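Local coordinates for hypothetical protein Atu2684 (Agrobacterium tumefaciens, PDB 2AXO) that is of unknown function but has a thioredoxin-like domain with a disulfide-bonded Cys-X-X-Cys pair, consistent with a role in thiol-disulfide chemistry, at residues A[119-124]-A[139-144]; A[102-107]-A[237-242]; A[59-64]-A[197-202]. All blocks are in the same frame, centred on the assembly; numbering follows the deposited sequence.

Contact 1: residues A[119-124]-A[139-144]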
loop_
_atom_site.group_PDB
_atom_site.type_symbol
_atom_site.label_atom_id
_atom_site.label_comp_id
_atom_site.label_asym_id
_atom_site.label_seq_id
_atom_site.Cartn_x
_atom_site.Cartn_y
_atom_site.Cartn_z
ATOM N N ILE A 119 -13.079 -8.671 -1.090
ATOM C CA ILE A 119 -13.938 -7.742 -1.810
ATOM C C ILE A 119 -15.020 -8.615 -2.442
ATOM O O ILE A 119 -14.715 -9.591 -3.125
ATOM C CB ILE A 119 -13.137 -6.981 -2.904
ATOM C CG1 ILE A 119 -11.972 -6.210 -2.263
ATOM C CG2 ILE A 119 -14.057 -6.038 -3.669
ATOM C CD1 ILE A 119 -12.400 -5.148 -1.252
ATOM N N LEU A 120 -16.284 -8.277 -2.196
ATOM C CA LEU A 120 -17.393 -9.076 -2.708
ATOM C C LEU A 120 -18.125 -8.408 -3.879
ATOM O O LEU A 120 -18.626 -7.287 -3.753
ATOM C CB LEU A 120 -18.365 -9.375 -1.557
ATOM C CG LEU A 120 -17.732 -9.875 -0.244
ATOM C CD1 LEU A 120 -18.828 -10.126 0.775
ATOM C CD2 LEU A 120 -16.935 -11.151 -0.480
ATOM N N ASN A 121 -18.184 -9.105 -5.013
ATOM C CA ASN A 121 -18.827 -8.591 -6.229
ATOM C C ASN A 121 -18.294 -7.206 -6.587
ATOM O O ASN A 121 -18.976 -6.428 -7.255
ATOM C CB ASN A 121 -20.353 -8.492 -6.055
ATOM C CG ASN A 121 -21.045 -9.847 -6.017
ATOM O OD1 ASN A 121 -22.279 -9.919 -5.936
ATOM N ND2 ASN A 121 -20.272 -10.920 -6.071
ATOM N N GLY A 122 -17.083 -6.902 -6.134
ATOM C CA GLY A 122 -16.496 -5.604 -6.405
ATOM C C GLY A 122 -17.283 -4.457 -5.791
ATOM O O GLY A 122 -17.005 -3.295 -6.093
ATOM N N ARG A 123 -18.233 -4.791 -4.912
ATOM C CA ARG A 123 -19.127 -3.819 -4.264
ATOM C C ARG A 123 -18.863 -3.460 -2.799
ATOM O O ARG A 123 -19.217 -2.365 -2.368
ATOM C CB ARG A 123 -20.582 -4.311 -4.348
ATOM C CG ARG A 123 -21.187 -4.387 -5.740
ATOM C CD ARG A 123 -22.586 -5.008 -5.682
ATOM N NE ARG A 123 -23.217 -5.090 -6.997
ATOM C CZ ARG A 123 -23.842 -4.084 -7.602
ATOM N NH1 ARG A 123 -23.935 -2.906 -7.007
ATOM N NH2 ARG A 123 -24.369 -4.255 -8.811
ATOM N N ASP A 124 -18.266 -4.367 -2.031
ATOM C CA ASP A 124 -18.022 -4.104 -0.615
ATOM C C ASP A 124 -16.873 -4.958 -0.085
ATOM O O ASP A 124 -16.410 -5.879 -0.761
ATOM C CB ASP A 124 -19.295 -4.404 0.179
ATOM C CG ASP A 124 -19.302 -3.751 1.556
ATOM O OD1 ASP A 124 -20.211 -4.067 2.351
ATOM O OD2 ASP A 124 -18.417 -2.923 1.838
ATOM N N ASP A 139 -25.628 -13.131 -0.630
ATOM C CA ASP A 139 -27.052 -13.441 -0.701
ATOM C C ASP A 139 -27.856 -12.144 -0.685
ATOM O O ASP A 139 -28.832 -11.994 -1.422
ATOM C CB ASP A 139 -27.450 -14.315 0.489
ATOM C CG ASP A 139 -28.899 -14.735 0.440
ATOM O OD1 ASP A 139 -29.284 -15.418 -0.530
ATOM O OD2 ASP A 139 -29.650 -14.384 1.376
ATOM N N ALA A 140 -27.437 -11.207 0.162
ATOM C CA ALA A 140 -28.108 -9.914 0.266
ATOM C C ALA A 140 -28.037 -9.196 -1.077
ATOM O O ALA A 140 -28.990 -8.529 -1.487
ATOM C CB ALA A 140 -27.452 -9.063 1.351
ATOM N N PHE A 141 -26.899 -9.321 -1.755
ATOM C CA PHE A 141 -26.738 -8.690 -3.059
ATOM C C PHE A 141 -27.719 -9.290 -4.058
ATOM O O PHE A 141 -28.400 -8.564 -4.782
ATOM C CB PHE A 141 -25.312 -8.868 -3.591
ATOM C CG PHE A 141 -24.299 -7.972 -2.935
ATOM C CD1 PHE A 141 -24.562 -6.620 -2.747
ATOM C CD2 PHE A 141 -23.068 -8.476 -2.536
ATOM C CE1 PHE A 141 -23.610 -5.781 -2.167
ATOM C CE2 PHE A 141 -22.112 -7.648 -1.956
ATOM C CZ PHE A 141 -22.386 -6.299 -1.772
ATOM N N LYS A 142 -27.785 -10.620 -4.097
ATOM C CA LYS A 142 -28.682 -11.319 -5.019
ATOM C C LYS A 142 -30.143 -10.916 -4.820
ATOM O O LYS A 142 -30.866 -10.681 -5.790
ATOM C CB LYS A 142 -28.556 -12.838 -4.847
ATOM C CG LYS A 142 -29.504 -13.637 -5.742
ATOM C CD LYS A 142 -29.617 -15.090 -5.297
ATOM C CE LYS A 142 -30.556 -15.887 -6.205
ATOM N NZ LYS A 142 -31.923 -15.285 -6.301
ATOM N N ARG A 143 -30.567 -10.851 -3.562
ATOM C CA ARG A 143 -31.940 -10.490 -3.216
ATOM C C ARG A 143 -32.282 -9.076 -3.680
ATOM O O ARG A 143 -33.454 -8.717 -3.807
ATOM C CB ARG A 143 -32.155 -10.616 -1.699
ATOM C CG ARG A 143 -32.111 -12.060 -1.178
ATOM C CD ARG A 143 -31.858 -12.131 0.330
ATOM N NE ARG A 143 -33.029 -11.806 1.146
ATOM C CZ ARG A 143 -34.090 -12.597 1.289
ATOM N NH1 ARG A 143 -34.138 -13.769 0.665
ATOM N NH2 ARG A 143 -35.103 -12.221 2.062
ATOM N N GLU A 144 -31.254 -8.274 -3.937
ATOM C CA GLU A 144 -31.462 -6.907 -4.392
ATOM C C GLU A 144 -31.171 -6.770 -5.882
ATOM O O GLU A 144 -31.180 -5.669 -6.428
ATOM C CB GLU A 144 -30.577 -5.944 -3.598
ATOM C CG GLU A 144 -31.086 -5.630 -2.197
ATOM C CD GLU A 144 -32.469 -5.004 -2.211
ATOM O OE1 GLU A 144 -32.748 -4.211 -3.127
ATOM O OE2 GLU A 144 -33.273 -5.290 -1.302
#
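The phenyl ring of Phe-141 receives Arg-123 over one face and Asp-124 at its edge. The CD methylene of Arg-123 makes a CH-pi contact, 4.0 Å from the ring centroid of Phe-141 and 22° off the ring normal, displaced toward the rim that carries CE1. Asp-124 CB lies near the ring plane, 4.1 Å from Phe-141 CZ. The carbonyl oxygen of Leu-120 and the amide end of Asn-121 approach obliquely, while Leu-120 CB packs 4.1 Å from Phe-141 CE2. Arg-123 is extended from CG to NE and runs past the phenylalanine in the opposite direction, which brings two of its methylenes to the ring: CB at 3.7 Å from Phe-141 CZ, and CD farther along. Packing against the ring dominates, and even the charged residues offer it methylene carbons. Asn-121 and Gly-122, both with positive phi, form the turn between two antiparallel strands, and Arg-123 and Asp-124 both face Leu-120 as a classic beta bulge. The bulge places two consecutive residues against the same ring. The polar end of Asp-124 forms a salt bridge with Arg-137, one turn of helix before Phe-141. Helix 131-143 covers the tip of hairpin 117-127, with Leu-120 also touching Ile-134 and Leu-138 of that helix and Val-46 of the adjoining strand 45-50.

Contact 2: residues A[102-107]-A[237-242]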
loop_
_atom_site.group_PDB
_atom_site.type_symbol
_atom_site.label_atom_id
_atom_site.label_comp_id
_atom_site.label_asym_id
_atom_site.label_seq_id
_atom_site.Cartn_x
_atom_site.Cartn_y
_atom_site.Cartn_z
ATOM N N TYR A 102 -5.830 -0.946 -3.949
ATOM C CA TYR A 102 -5.905 0.509 -3.794
ATOM C C TYR A 102 -7.102 1.029 -4.581
ATOM O O TYR A 102 -7.833 1.908 -4.123
ATOM C CB TYR A 102 -4.641 1.200 -4.325
ATOM C CG TYR A 102 -3.374 0.875 -3.575
ATOM C CD1 TYR A 102 -3.396 0.613 -2.208
ATOM C CD2 TYR A 102 -2.141 0.887 -4.225
ATOM C CE1 TYR A 102 -2.221 0.371 -1.503
ATOM C CE2 TYR A 102 -0.961 0.651 -3.527
ATOM C CZ TYR A 102 -1.013 0.396 -2.165
ATOM O OH TYR A 102 0.153 0.191 -1.462
ATOM N N GLY A 103 -7.288 0.483 -5.778
ATOM C CA GLY A 103 -8.402 0.892 -6.610
ATOM C C GLY A 103 -9.703 0.686 -5.867
ATOM O O GLY A 103 -10.600 1.528 -5.913
ATOM N N TYR A 104 -9.807 -0.449 -5.181
ATOM C CA TYR A 104 -10.999 -0.754 -4.413
ATOM C C TYR A 104 -11.128 0.180 -3.219
ATOM O O TYR A 104 -12.227 0.639 -2.901
ATOM C CB TYR A 104 -10.983 -2.213 -3.945
ATOM C CG TYR A 104 -11.531 -3.183 -4.973
ATOM C CD1 TYR A 104 -12.772 -2.966 -5.566
ATOM C CD2 TYR A 104 -10.819 -4.330 -5.333
ATOM C CE1 TYR A 104 -13.298 -3.869 -6.495
ATOM C CE2 TYR A 104 -11.331 -5.240 -6.260
ATOM C CZ TYR A 104 -12.568 -5.006 -6.835
ATOM O OH TYR A 104 -13.086 -5.908 -7.736
HETATM N N MSE A 105 -10.011 0.465 -2.556
HETATM C CA MSE A 105 -10.036 1.373 -1.411
HETATM C C MSE A 105 -10.694 2.681 -1.832
HETATM O O MSE A 105 -11.615 3.164 -1.178
HETATM C CB MSE A 105 -8.617 1.668 -0.916
HETATM C CG MSE A 105 -8.549 2.782 0.133
HETATM SE SE MSE A 105 -6.740 3.406 0.456
HETATM C CE MSE A 105 -6.555 4.471 -1.135
ATOM N N ARG A 106 -10.208 3.252 -2.927
ATOM C CA ARG A 106 -10.749 4.508 -3.421
ATOM C C ARG A 106 -12.220 4.396 -3.791
ATOM O O ARG A 106 -13.028 5.212 -3.357
ATOM C CB ARG A 106 -9.948 4.992 -4.628
ATOM C CG ARG A 106 -8.491 5.295 -4.316
ATOM C CD ARG A 106 -7.839 6.044 -5.464
ATOM N NE ARG A 106 -7.637 5.217 -6.648
ATOM C CZ ARG A 106 -6.628 4.365 -6.801
ATOM N NH1 ARG A 106 -5.722 4.225 -5.840
ATOM N NH2 ARG A 106 -6.516 3.664 -7.919
ATOM N N ALA A 107 -12.571 3.389 -4.586
ATOM C CA ALA A 107 -13.961 3.208 -4.994
ATOM C C ALA A 107 -14.886 3.038 -3.795
ATOM O O ALA A 107 -16.005 3.548 -3.791
ATOM C CB ALA A 107 -14.089 1.998 -5.920
ATOM N N LEU A 237 -14.140 -11.340 -15.379
ATOM C CA LEU A 237 -14.956 -10.472 -14.551
ATOM C C LEU A 237 -15.526 -9.351 -15.408
ATOM O O LEU A 237 -14.771 -8.587 -16.008
ATOM C CB LEU A 237 -14.112 -9.874 -13.417
ATOM C CG LEU A 237 -13.338 -10.854 -12.523
ATOM C CD1 LEU A 237 -12.485 -10.084 -11.527
ATOM C CD2 LEU A 237 -14.310 -11.784 -11.787
ATOM N N LEU A 238 -16.853 -9.267 -15.498
ATOM C CA LEU A 238 -17.467 -8.190 -16.274
ATOM C C LEU A 238 -17.617 -7.092 -15.232
ATOM O O LEU A 238 -18.610 -7.037 -14.501
ATOM C CB LEU A 238 -18.832 -8.615 -16.818
ATOM C CG LEU A 238 -19.498 -7.631 -17.792
ATOM C CD1 LEU A 238 -18.617 -7.410 -19.020
ATOM C CD2 LEU A 238 -20.848 -8.189 -18.200
ATOM N N GLN A 239 -16.623 -6.212 -15.180
ATOM C CA GLN A 239 -16.583 -5.177 -14.165
ATOM C C GLN A 239 -16.790 -3.726 -14.572
ATOM O O GLN A 239 -16.132 -3.209 -15.474
ATOM C CB GLN A 239 -15.261 -5.335 -13.395
ATOM C CG GLN A 239 -15.073 -4.420 -12.199
ATOM C CD GLN A 239 -14.008 -4.931 -11.241
ATOM O OE1 GLN A 239 -12.983 -5.489 -11.657
ATOM N NE2 GLN A 239 -14.236 -4.725 -9.951
ATOM N N THR A 240 -17.724 -3.078 -13.884
ATOM C CA THR A 240 -18.021 -1.674 -14.124
ATOM C C THR A 240 -16.984 -0.854 -13.364
ATOM O O THR A 240 -16.218 -1.389 -12.564
ATOM C CB THR A 240 -19.416 -1.293 -13.592
ATOM O OG1 THR A 240 -19.445 -1.425 -12.161
ATOM C CG2 THR A 240 -20.474 -2.194 -14.196
ATOM N N ALA A 241 -16.974 0.450 -13.611
ATOM C CA ALA A 241 -16.039 1.348 -12.956
ATOM C C ALA A 241 -16.786 2.604 -12.531
ATOM O O ALA A 241 -17.849 2.914 -13.078
ATOM C CB ALA A 241 -14.913 1.704 -13.909
ATOM N N ASN A 242 -16.252 3.314 -11.543
ATOM C CA ASN A 242 -16.897 4.539 -11.084
ATOM C C ASN A 242 -16.425 5.719 -11.934
ATOM O O ASN A 242 -15.720 5.528 -12.925
ATOM C CB ASN A 242 -16.600 4.779 -9.596
ATOM C CG ASN A 242 -15.132 5.071 -9.317
ATOM O OD1 ASN A 242 -14.724 5.153 -8.160
ATOM N ND2 ASN A 242 -14.340 5.236 -10.366
#
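With chi1 at -175°, which sets CG opposite the backbone N, and the chain extended beyond it, Gln-239 reaches out from strand 232-241 to bring its amide to Tyr-104. The tyrosine, with CG beside the backbone N (chi1 -85°), sends its ring from helix 95-107 in the opposite direction. Gln-239 NE2 donates to Tyr-104 OH at 2.8 Å, with an N-H...O angle of 152° and the hydroxyl oxygen close to the amide plane. Ring and amide are turned 46° against each other, and NE2 also lies 3.5 Å from Tyr-104 CZ. The remaining bonds of this amide fix its rotation: NE2 donates to Ala-248 O in the adjacent strand as well, and OE1 accepts from Arg-100 NH2, one helical turn before Tyr-104. Both ends of the buried amide are therefore satisfied. The phenol oxygen has a further, weak hydrogen bond to Glu-47. Nearer the surface, the amide end of Asn-242 rests on CA and CB of Ala-107, where the backbones come closest, 6.9 Å between the CA atoms of Ala-107 and Asn-242. Arg-106 adds a salt bridge to Asp-246, while Tyr-102 turns to the second subunit and meets the ring of its Tyr-82. The arrangement is helix-on-sheet packing with a buried side-chain hydrogen bond, joining helix 95-107, which precedes the hairpin of the thioredoxin-like part, to strand 232-241 of the four-stranded antiparallel sheet.

Contact 3: residues A[59-64]-A[197-202]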
loop_
_atom_site.group_PDB
_atom_site.type_symbol
_atom_site.label_atom_id
_atom_site.label_comp_id
_atom_site.label_asym_id
_atom_site.label_seq_id
_atom_site.Cartn_x
_atom_site.Cartn_y
_atom_site.Cartn_z
ATOM N N PRO A 59 -6.171 -17.901 8.174
ATOM C CA PRO A 59 -7.589 -18.217 8.363
ATOM C C PRO A 59 -8.426 -17.845 7.132
ATOM O O PRO A 59 -9.333 -18.584 6.733
ATOM C CB PRO A 59 -7.960 -17.390 9.589
ATOM C CG PRO A 59 -6.695 -17.383 10.375
ATOM C CD PRO A 59 -5.652 -17.125 9.315
ATOM N N ALA A 60 -8.112 -16.695 6.538
ATOM C CA ALA A 60 -8.823 -16.211 5.356
ATOM C C ALA A 60 -8.472 -17.045 4.132
ATOM O O ALA A 60 -9.298 -17.231 3.242
ATOM C CB ALA A 60 -8.477 -14.753 5.106
ATOM N N ASP A 61 -7.235 -17.531 4.090
ATOM C CA ASP A 61 -6.779 -18.354 2.984
ATOM C C ASP A 61 -7.549 -19.664 2.993
ATOM O O ASP A 61 -7.921 -20.182 1.943
ATOM C CB ASP A 61 -5.283 -18.641 3.103
ATOM C CG ASP A 61 -4.445 -17.379 3.076
ATOM O OD1 ASP A 61 -4.761 -16.477 2.272
ATOM O OD2 ASP A 61 -3.466 -17.302 3.849
ATOM N N GLU A 62 -7.779 -20.197 4.191
ATOM C CA GLU A 62 -8.516 -21.449 4.345
ATOM C C GLU A 62 -9.960 -21.226 3.918
ATOM O O GLU A 62 -10.548 -22.050 3.216
ATOM C CB GLU A 62 -8.485 -21.917 5.808
ATOM C CG GLU A 62 -9.323 -23.166 6.076
ATOM C CD GLU A 62 -9.543 -23.432 7.562
ATOM O OE1 GLU A 62 -8.550 -23.653 8.289
ATOM O OE2 GLU A 62 -10.714 -23.417 8.001
ATOM N N ALA A 63 -10.525 -20.101 4.346
ATOM C CA ALA A 63 -11.895 -19.756 4.006
ATOM C C ALA A 63 -12.073 -19.807 2.495
ATOM O O ALA A 63 -12.991 -20.455 1.982
ATOM C CB ALA A 63 -12.228 -18.359 4.524
ATOM N N LEU A 64 -11.185 -19.125 1.779
ATOM C CA LEU A 64 -11.264 -19.092 0.320
ATOM C C LEU A 64 -11.135 -20.483 -0.292
ATOM O O LEU A 64 -11.882 -20.839 -1.205
ATOM C CB LEU A 64 -10.175 -18.184 -0.254
ATOM C CG LEU A 64 -10.201 -17.970 -1.773
ATOM C CD1 LEU A 64 -11.454 -17.188 -2.179
ATOM C CD2 LEU A 64 -8.953 -17.205 -2.183
HETATM N N MSE A 197 3.463 -24.369 2.604
HETATM C CA MSE A 197 2.082 -23.904 2.653
HETATM C C MSE A 197 1.514 -23.866 1.240
HETATM O O MSE A 197 2.246 -23.668 0.269
HETATM C CB MSE A 197 1.995 -22.510 3.284
HETATM C CG MSE A 197 2.160 -22.504 4.797
HETATM SE SE MSE A 197 1.782 -20.789 5.625
HETATM C CE MSE A 197 -0.145 -20.916 5.733
ATOM N N SER A 198 0.206 -24.061 1.132
ATOM C CA SER A 198 -0.454 -24.062 -0.164
ATOM C C SER A 198 -1.440 -22.912 -0.322
ATOM O O SER A 198 -2.209 -22.609 0.587
ATOM C CB SER A 198 -1.179 -25.393 -0.372
ATOM O OG SER A 198 -2.012 -25.342 -1.516
ATOM N N TYR A 199 -1.403 -22.274 -1.488
ATOM C CA TYR A 199 -2.296 -21.166 -1.808
ATOM C C TYR A 199 -3.053 -21.524 -3.075
ATOM O O TYR A 199 -2.505 -22.175 -3.960
ATOM C CB TYR A 199 -1.494 -19.881 -2.016
ATOM C CG TYR A 199 -0.914 -19.336 -0.736
ATOM C CD1 TYR A 199 -1.698 -18.590 0.143
ATOM C CD2 TYR A 199 0.412 -19.589 -0.386
ATOM C CE1 TYR A 199 -1.172 -18.110 1.339
ATOM C CE2 TYR A 199 0.944 -19.114 0.809
ATOM C CZ TYR A 199 0.150 -18.378 1.662
ATOM O OH TYR A 199 0.675 -17.899 2.836
ATOM N N TRP A 200 -4.309 -21.096 -3.157
ATOM C CA TRP A 200 -5.144 -21.408 -4.313
ATOM C C TRP A 200 -5.625 -20.175 -5.058
ATOM O O TRP A 200 -5.900 -19.142 -4.452
ATOM C CB TRP A 200 -6.358 -22.235 -3.875
ATOM C CG TRP A 200 -5.993 -23.602 -3.372
ATOM C CD1 TRP A 200 -5.415 -23.912 -2.174
ATOM C CD2 TRP A 200 -6.116 -24.832 -4.091
ATOM N NE1 TRP A 200 -5.168 -25.263 -2.105
ATOM C CE2 TRP A 200 -5.590 -25.851 -3.269
ATOM C CE3 TRP A 200 -6.622 -25.173 -5.352
ATOM C CZ2 TRP A 200 -5.546 -27.189 -3.670
ATOM C CZ3 TRP A 200 -6.581 -26.503 -5.751
ATOM C CH2 TRP A 200 -6.047 -27.495 -4.909
ATOM N N HIS A 201 -5.722 -20.308 -6.379
ATOM C CA HIS A 201 -6.172 -19.243 -7.265
ATOM C C HIS A 201 -5.411 -17.926 -7.090
ATOM O O HIS A 201 -5.997 -16.846 -7.115
ATOM C CB HIS A 201 -7.689 -19.042 -7.106
ATOM C CG HIS A 201 -8.505 -20.180 -7.646
ATOM N ND1 HIS A 201 -9.836 -20.055 -7.983
ATOM C CD2 HIS A 201 -8.162 -21.460 -7.936
ATOM C CE1 HIS A 201 -10.276 -21.206 -8.464
ATOM N NE2 HIS A 201 -9.282 -22.073 -8.447
ATOM N N SER A 202 -4.094 -18.045 -6.929
ATOM C CA SER A 202 -3.203 -16.902 -6.769
ATOM C C SER A 202 -3.037 -16.186 -8.109
ATOM O O SER A 202 -2.429 -16.713 -9.046
ATOM C CB SER A 202 -1.834 -17.362 -6.252
ATOM O OG SER A 202 -1.935 -17.926 -4.958
HETATM O O HOH W 1 -0.896 -16.436 4.377
HETATM O O HOH W 2 -5.842 -20.030 -0.577
#
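Asp-61 and Leu-64 belong to helix 58-70, which directly follows the Cys-54 to Cys-57 disulfide as in thioredoxin-type motifs, and they face Tyr-199 and Trp-200 on strand 196-212. The carboxylate of Asp-61 comes to the edge of the Tyr-199 ring: Asp-61 OD2 is 3.5 Å from Tyr-199 CE1, near the ring plane, and the two flat groups stand almost perpendicular, at 82°. Asp-61 keeps CG beside its backbone N (chi1 -61°), a setting that brings the carboxylate beside the tyrosine. A water completes the pairing, giving a hydrogen to Asp-61 OD2 at 2.8 Å and accepting one from Tyr-199 OH at 2.6 Å; it lies at the ring edge, in plane. The other carboxylate oxygen, OD1, is hydrogen-bonded to Thr-50 OG1 at the end of strand 45-50, so both oxygens have partners, which should limit the rotation of the group. The tyrosine ring is held further by an edge-to-face contact with His-79. A second water joins the backbones, with long bonds to Asp-61 O (3.3 Å) and Trp-200 N (3.2 Å). Leu-64 brings CD2 to 4.3 Å from Trp-200 O, while the indole itself leads away to lie on Arg-65 and Ile-68 of the same helix. At His-201 the chain turns a corner with positive phi, and its backbone pairs with Ser-77 of strand 74-79. Helix 58-70 is the connection of a beta-alpha-beta crossover between parallel strands 45-50 and 74-79, the thioredoxin-like core unit, seated through waters and a carboxylate on strand 196-212, an outermost strand of the four-stranded antiparallel sheet.

How the contacts relate
Contact 1 is the most buried of the three and dominated by packing on an aromatic ring, closing a hairpin of the thioredoxin-like sheet under its own following helix. Contacts 2 and 3 are only partly buried, and both join helices of that domain to the same four-stranded antiparallel sheet, on opposite sides of the chain's centre, about 23 Å apart between centres. Their polar chemistry differs: a direct side-chain bond in contact 2, water bridges in contact 3. Contacts 1 and 2 touch, Gly-122 CA and Ile-119 CG2 each lying 3.6 Å from Tyr-104 CE1, whereas contact 3 stays apart from both. Of the three, contact 2 alone is reached by the second subunit.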